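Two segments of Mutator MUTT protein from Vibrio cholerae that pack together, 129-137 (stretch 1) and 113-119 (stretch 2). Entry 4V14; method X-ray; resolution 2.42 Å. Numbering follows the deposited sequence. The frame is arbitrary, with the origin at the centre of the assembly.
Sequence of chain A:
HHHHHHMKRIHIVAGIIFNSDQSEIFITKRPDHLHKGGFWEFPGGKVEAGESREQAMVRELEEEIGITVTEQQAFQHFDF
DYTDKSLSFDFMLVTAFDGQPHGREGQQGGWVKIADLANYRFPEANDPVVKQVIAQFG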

# COMPACT_ATOMS: atom_id res chain seq x y z
N VAL A 129 -2.44 -9.87 -3.68
CA VAL A 129 -2.32 -9.24 -2.39
C VAL A 129 -3.71 -8.92 -1.86
O VAL A 129 -3.94 -9.05 -0.67
CB VAL A 129 -1.50 -7.99 -2.43
CG1 VAL A 129 -1.61 -7.26 -1.09
CG2 VAL A 129 -0.02 -8.32 -2.82
N VAL A 130 -4.63 -8.50 -2.73
CA VAL A 130 -6.02 -8.19 -2.33
C VAL A 130 -6.62 -9.44 -1.74
O VAL A 130 -7.33 -9.40 -0.77
CB VAL A 130 -6.91 -7.71 -3.52
CG1 VAL A 130 -8.43 -7.71 -3.17
CG2 VAL A 130 -6.50 -6.35 -3.95
N LYS A 131 -6.31 -10.57 -2.34
CA LYS A 131 -6.94 -11.81 -1.93
C LYS A 131 -6.31 -12.24 -0.63
O LYS A 131 -7.03 -12.71 0.24
CB LYS A 131 -6.84 -12.84 -3.04
CG LYS A 131 -7.64 -12.41 -4.27
CD LYS A 131 -7.34 -13.24 -5.51
CE LYS A 131 -8.28 -12.84 -6.67
NZ LYS A 131 -8.16 -13.64 -7.92
N GLN A 132 -5.00 -12.01 -0.46
CA GLN A 132 -4.33 -12.39 0.78
C GLN A 132 -4.86 -11.59 1.95
O GLN A 132 -5.02 -12.15 3.00
CB GLN A 132 -2.81 -12.19 0.71
CG GLN A 132 -2.09 -13.16 1.65
CD GLN A 132 -0.65 -12.80 1.99
NE2 GLN A 132 -0.01 -13.63 2.83
N VAL A 133 -5.14 -10.30 1.75
CA VAL A 133 -5.73 -9.48 2.79
C VAL A 133 -7.10 -10.07 3.17
O VAL A 133 -7.45 -10.20 4.33
CB VAL A 133 -5.87 -8.06 2.33
CG1 VAL A 133 -6.58 -7.23 3.41
CG2 VAL A 133 -4.53 -7.46 2.02
N ILE A 134 -7.85 -10.43 2.16
CA ILE A 134 -9.22 -10.86 2.34
C ILE A 134 -9.15 -12.22 3.08
O ILE A 134 -9.81 -12.42 4.08
CB ILE A 134 -9.97 -10.91 0.94
CG1 ILE A 134 -10.75 -9.60 0.65
CG2 ILE A 134 -10.90 -12.10 0.83
CD1 ILE A 134 -11.44 -9.57 -0.70
N ALA A 135 -8.28 -13.11 2.63
CA ALA A 135 -8.13 -14.41 3.26
C ALA A 135 -7.69 -14.26 4.71
O ALA A 135 -8.25 -14.90 5.58
CB ALA A 135 -7.13 -15.31 2.46
N GLN A 136 -6.71 -13.40 4.98
CA GLN A 136 -6.33 -13.08 6.35
C GLN A 136 -7.35 -12.18 7.06
O GLN A 136 -6.93 -11.34 7.86
CB GLN A 136 -4.97 -12.36 6.36
CG GLN A 136 -3.82 -13.04 5.58
CD GLN A 136 -3.30 -14.28 6.25
OE1 GLN A 136 -3.68 -15.42 5.90
NE2 GLN A 136 -2.41 -14.09 7.23
N PHE A 137 -8.66 -12.40 6.82
CA PHE A 137 -9.76 -11.44 7.08
C PHE A 137 -9.26 -10.08 7.51
O PHE A 137 -9.76 -9.54 8.50
CB PHE A 137 -10.76 -11.93 8.15
CG PHE A 137 -11.44 -13.23 7.84
CD1 PHE A 137 -11.61 -13.67 6.54
CD2 PHE A 137 -11.92 -14.03 8.88
CE1 PHE A 137 -12.25 -14.88 6.28
CE2 PHE A 137 -12.55 -15.24 8.63
CZ PHE A 137 -12.72 -15.67 7.32
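Stretch 2 113-119: KIADLAN

The contact between 113-119 and the C-terminal helix is built from aliphatic side chains, and on the stretch 2 side, Ile114 and Leu117 supply most of the covered surface. Both point their CA-to-CB bonds toward the helix. Ile114 lies against Val133, with its CG1 3.8 Å from Val133 CG1, while Leu117 sits one helical turn back, its CD1 3.9 Å from Val130 CG1. Val130 and Val133 also direct their CB atoms at stretch 2, and their spacing of three residues matches that of Ile114 and Leu117. The valines suit this place: their short branched side chains offer methyl groups to the facing Ile114 and Leu117 in the space between the segments.

The two segments run in opposite senses. Ile134 has Ile114 as its nearest neighbour by CA position, at 6.2 Å from CA to CA, and Val130 has Leu117, at 7.2 Å between the CA atoms, so the chain of stretch 2 advances as the helix recedes. Stretch 1 is regular helix through Ala135, with bonds such as Ile134 N to Val130 O at 3.1 Å. Stretch 2 is not regular helix: 117-119 have helical phi/psi without the regular bonds, and Asp116 N bonds to Lys113 O at 2.7 Å and Leu117 N to Ile114 O at 3.2 Å.

Farther out, Ile134 leaves its CA sideways, yet its long side chain reaches across. Ile134 CD1 comes within 4.1 Å of Leu117 CB and 4.0 Å of Ala118 CB, where a small methyl leaves room for it. Here the apolar surface meets backbone polar atoms: Ile134 CG1 lies 3.5 Å from Ile114 O, and its CD1 3.7 Å from Ala118 N. These are packing contacts, and no hydrogen bond joins the stretches. Beyond the helix, Phe137 touches Ile114 through its backbone, C to CG2 at 4.3 Å, while its ring leads away. Ala115 and Asp116 turn their CB atoms away, leaving the Asp116 carboxylate outside the apolar contact.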

# COMPACT_ATOMS: atom_id res chain seq x y z
N LYS A 113 -13.97 -1.19 3.79
CA LYS A 113 -14.25 -2.44 4.45
C LYS A 113 -13.58 -3.62 3.71
O LYS A 113 -13.70 -3.77 2.49
CB LYS A 113 -15.77 -2.61 4.51
CG LYS A 113 -16.58 -1.31 4.55
NZ LYS A 113 -18.94 0.26 7.10
N ILE A 114 -12.84 -4.43 4.44
CA ILE A 114 -12.17 -5.62 3.89
C ILE A 114 -13.13 -6.59 3.17
O ILE A 114 -12.80 -7.18 2.14
CB ILE A 114 -11.50 -6.34 5.05
CG1 ILE A 114 -10.02 -6.45 4.90
CG2 ILE A 114 -12.10 -7.72 5.35
CD1 ILE A 114 -9.34 -5.82 6.11
N ALA A 115 -14.28 -6.78 3.79
CA ALA A 115 -15.44 -7.35 3.19
C ALA A 115 -15.65 -6.89 1.80
O ALA A 115 -16.17 -7.63 0.96
CB ALA A 115 -16.69 -6.96 4.01
N ASP A 116 -15.41 -5.60 1.58
CA ASP A 116 -15.89 -4.93 0.37
C ASP A 116 -14.73 -4.81 -0.64
O ASP A 116 -14.91 -4.26 -1.73
CB ASP A 116 -16.46 -3.54 0.72
CG ASP A 116 -17.80 -3.56 1.49
OD1 ASP A 116 -18.15 -4.62 2.04
OD2 ASP A 116 -18.49 -2.51 1.58
N LEU A 117 -13.54 -5.30 -0.30
CA LEU A 117 -12.35 -4.97 -1.11
C LEU A 117 -12.48 -5.55 -2.48
O LEU A 117 -12.09 -4.93 -3.45
CB LEU A 117 -11.05 -5.49 -0.48
CG LEU A 117 -9.95 -4.52 -0.08
CD1 LEU A 117 -8.63 -5.23 -0.22
CD2 LEU A 117 -9.88 -3.29 -0.89
N ALA A 118 -13.00 -6.77 -2.53
CA ALA A 118 -13.40 -7.43 -3.75
C ALA A 118 -14.16 -6.46 -4.69
O ALA A 118 -14.16 -6.68 -5.90
CB ALA A 118 -14.31 -8.74 -3.36
N ASN A 119 -14.82 -5.41 -4.16
CA ASN A 119 -15.79 -4.62 -4.95
C ASN A 119 -15.02 -3.69 -5.91
O ASN A 119 -15.62 -3.18 -6.82
CB ASN A 119 -16.76 -3.73 -4.09
CG ASN A 119 -17.74 -4.53 -3.09
OD1 ASN A 119 -17.55 -5.70 -2.85
ND2 ASN A 119 -18.75 -3.84 -2.49